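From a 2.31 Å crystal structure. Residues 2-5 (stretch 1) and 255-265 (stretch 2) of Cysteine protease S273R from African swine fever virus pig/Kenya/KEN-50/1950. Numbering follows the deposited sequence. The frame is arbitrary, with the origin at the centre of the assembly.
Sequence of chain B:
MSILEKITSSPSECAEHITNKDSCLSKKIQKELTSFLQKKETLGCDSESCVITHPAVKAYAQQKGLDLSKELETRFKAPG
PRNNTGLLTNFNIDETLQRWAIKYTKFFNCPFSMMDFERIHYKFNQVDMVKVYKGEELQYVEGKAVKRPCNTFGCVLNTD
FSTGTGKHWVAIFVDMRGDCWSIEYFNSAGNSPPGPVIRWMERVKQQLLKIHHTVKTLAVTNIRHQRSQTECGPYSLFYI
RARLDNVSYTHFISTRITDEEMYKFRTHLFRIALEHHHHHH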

# COMPACT_ATOMS: atom_id res chain seq x y z
N SER B 2 20.32 5.41 12.59
CA SER B 2 20.54 5.08 11.19
C SER B 2 19.32 4.38 10.59
O SER B 2 18.62 4.95 9.76
N ILE B 3 19.09 3.14 11.01
CA ILE B 3 17.96 2.37 10.51
C ILE B 3 16.64 2.96 10.97
O ILE B 3 15.61 2.73 10.33
N LEU B 4 16.64 3.70 12.08
CA LEU B 4 15.42 4.39 12.50
C LEU B 4 15.02 5.47 11.51
O LEU B 4 13.83 5.77 11.36
N GLU B 5 16.00 6.06 10.82
CA GLU B 5 15.69 7.01 9.75
C GLU B 5 15.11 6.32 8.52
O GLU B 5 14.42 6.98 7.73
N THR B 255 23.49 -7.05 10.04
CA THR B 255 23.87 -5.82 10.73
C THR B 255 23.14 -5.73 12.06
O THR B 255 21.93 -5.95 12.13
N ARG B 256 23.88 -5.41 13.12
CA ARG B 256 23.31 -5.37 14.46
C ARG B 256 22.50 -4.10 14.66
O ARG B 256 22.85 -3.02 14.17
N ILE B 257 21.39 -4.24 15.39
CA ILE B 257 20.52 -3.13 15.75
C ILE B 257 20.57 -2.96 17.26
O ILE B 257 20.25 -3.91 18.00
N THR B 258 20.96 -1.78 17.71
CA THR B 258 21.28 -1.56 19.12
C THR B 258 20.02 -1.34 19.95
O THR B 258 18.96 -0.98 19.44
N ASP B 259 20.17 -1.56 21.26
CA ASP B 259 19.09 -1.26 22.19
C ASP B 259 18.83 0.24 22.28
O ASP B 259 17.70 0.65 22.56
N GLU B 260 19.86 1.05 22.05
CA GLU B 260 19.67 2.50 22.04
C GLU B 260 18.72 2.93 20.93
O GLU B 260 17.83 3.76 21.15
N GLU B 261 18.89 2.37 19.74
CA GLU B 261 17.98 2.67 18.64
C GLU B 261 16.56 2.20 18.94
O GLU B 261 15.59 2.84 18.51
N MSE B 262 16.41 1.10 19.66
CA MSE B 262 15.09 0.57 19.98
C MSE B 262 14.44 1.34 21.12
O MSE B 262 13.21 1.45 21.18
N TYR B 263 15.26 1.88 22.02
CA TYR B 263 14.72 2.74 23.07
C TYR B 263 14.18 4.04 22.48
O TYR B 263 13.16 4.56 22.94
N LYS B 264 14.86 4.57 21.46
CA LYS B 264 14.34 5.74 20.76
C LYS B 264 13.10 5.39 19.95
O LYS B 264 12.27 6.26 19.70
N PHE B 265 12.97 4.13 19.54
CA PHE B 265 11.78 3.70 18.81
C PHE B 265 10.53 3.72 19.68
O PHE B 265 9.42 3.74 19.14

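The first residues of the chain lie against a loop and the helix that follows it, late in the chain, and the contact combines one polar anchor with apolar packing around it. Together the two stretches bury 343 Å² of surface, most of it contributed by Ile 3, Leu 4 and Glu 261.

Glu 261 is the centre of the polar contact. Its CA-to-CB bond points toward the N-terminal stretch, and the side chain reaches across with chi1 at -114°, between the usual wells, and chi2 in t. One carboxylate oxygen, OE2, accepts from three successive backbone nitrogens. The shortest of these hydrogen bonds is from Ile 3 N to Glu 261 OE2, at 3.0 Å, but its N-H...O angle of 124° makes it weak. Leu 4 N also makes a weak bond to Glu 261 OE2, at 3.4 Å and a better angle of 146°. Ser 2 N completes the set, 3.3 Å from Glu 261 OE2. The three donors converge on a single acceptor near the start of a weakly bonded helix, where amides commonly lack a preceding helical carbonyl. A carboxylate at this position can supply an acceptor, and its negative charge suits the N-terminal end of a helix. Within the turn, Glu 5 N gives a weak hydrogen bond to Ser 2 O at 3.0 Å. Ser 2 is exposed and poorly ordered; its CA-to-CB bond points sideways and chi1 is in m. Its nearest side-chain atom to Glu 261 OE2 is Ser 2 CB, at 4.2 Å, so the hydrogen bond comes from the backbone nitrogen.

The backbone amide of Glu 261 is satisfied from its own stretch. Thr 258, at the N-cap position with chi1 in p, accepts from Glu 261 N through OG1 at 3.1 Å and an angle of 163°, a well-formed capping bond. Glu 261 thus has its amide capped by one residue while its carboxylate serves the nitrogens of the other stretch. Farther from the contact, Arg 256 NH2 forms a salt bridge with Asp 259 OD1 at 3.6 Å, and both carboxylate oxygens of Asp 259 are hydrogen-bonded elsewhere in the structure.

Two apolar side chains point toward the second stretch. Ile 3, buried with chi1 in m and chi2 in t, brings CD1 to 3.6 Å from CG1 of Ile 257. The latter starts out sideways, but its m, t conformation carries its end nearer to Ile 3. Leu 4, in the t, p rotamer, has the largest covered area of any residue here, 95 Å². Leu 4 CD1 lies 3.6 Å from Phe 265 CD1, approaching the ring obliquely, while Leu 4 CD2 packs 3.9 Å from Lys 264 CB. The CA-to-CB bond of Lys 264 points toward the first stretch, yet its extended chain leads away, and Lys 264 NZ makes a long salt bridge of 3.9 Å with Glu 260 OE2.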

# COMPACT_ATOMS: atom_id res chain seq x y z
CB SER B 2 21.78 4.19 11.04
OG SER B 2 22.95 4.88 11.47
CB ILE B 3 18.10 0.90 10.94
CG1 ILE B 3 19.55 0.44 10.76
CG2 ILE B 3 17.17 0.01 10.13
CD1 ILE B 3 19.96 -0.67 11.69
CB LEU B 4 15.60 4.98 13.90
CG LEU B 4 14.33 5.33 14.66
CD1 LEU B 4 13.45 4.10 14.83
CD2 LEU B 4 14.66 5.94 16.01
CB GLU B 5 16.95 7.78 9.34
CG GLU B 5 17.56 8.63 10.45
CD GLU B 5 18.77 9.41 9.96
OE1 GLU B 5 19.04 9.39 8.74
OE2 GLU B 5 19.44 10.05 10.80
CB THR B 255 23.56 -4.59 9.88
OG1 THR B 255 24.16 -4.74 8.58
CG2 THR B 255 24.11 -3.34 10.54
CB ARG B 256 24.41 -5.47 15.52
CG ARG B 256 23.87 -5.50 16.94
CD ARG B 256 24.97 -5.60 17.99
NE ARG B 256 24.40 -5.65 19.33
CZ ARG B 256 24.13 -4.58 20.07
NH1 ARG B 256 24.39 -3.37 19.60
NH2 ARG B 256 23.60 -4.72 21.28
CB ILE B 257 19.08 -3.36 15.25
CG1 ILE B 257 19.07 -3.50 13.73
CG2 ILE B 257 18.18 -2.22 15.68
CD1 ILE B 257 17.70 -3.74 13.15
CB THR B 258 22.21 -0.35 19.26
OG1 THR B 258 21.51 0.85 18.92
CG2 THR B 258 23.42 -0.50 18.35
CB ASP B 259 19.41 -1.82 23.58
CG ASP B 259 19.62 -3.33 23.57
OD1 ASP B 259 20.72 -3.78 23.20
OD2 ASP B 259 18.68 -4.06 23.95
CB GLU B 260 21.02 3.20 21.88
CG GLU B 260 20.93 4.71 21.79
CD GLU B 260 22.26 5.34 21.40
OE1 GLU B 260 23.15 4.60 20.92
OE2 GLU B 260 22.41 6.57 21.57
CB GLU B 261 18.48 2.03 17.35
CG GLU B 261 18.92 3.02 16.28
CD GLU B 261 19.61 2.35 15.12
OE1 GLU B 261 20.53 1.53 15.37
OE2 GLU B 261 19.24 2.62 13.96
CB MSE B 262 15.18 -0.91 20.33
CG MSE B 262 15.69 -1.78 19.20
SE MSE B 262 14.49 -1.83 17.66
CE MSE B 262 15.22 -0.36 16.61
CB TYR B 263 15.78 3.03 24.13
CG TYR B 263 15.27 3.86 25.28
CD1 TYR B 263 14.51 3.29 26.29
CD2 TYR B 263 15.55 5.22 25.36
CE1 TYR B 263 14.04 4.05 27.34
CE2 TYR B 263 15.08 5.99 26.41
CZ TYR B 263 14.33 5.40 27.40
OH TYR B 263 13.86 6.16 28.45
CB LYS B 264 15.42 6.34 19.86
CG LYS B 264 16.60 6.95 20.60
CD LYS B 264 17.64 7.49 19.63
CE LYS B 264 18.80 8.13 20.37
NZ LYS B 264 19.86 8.60 19.43
CB PHE B 265 12.00 2.31 18.22
CG PHE B 265 10.88 1.83 17.34
CD1 PHE B 265 10.54 2.53 16.20
CD2 PHE B 265 10.17 0.68 17.66
CE1 PHE B 265 9.51 2.10 15.38
CE2 PHE B 265 9.14 0.24 16.84
CZ PHE B 265 8.81 0.95 15.71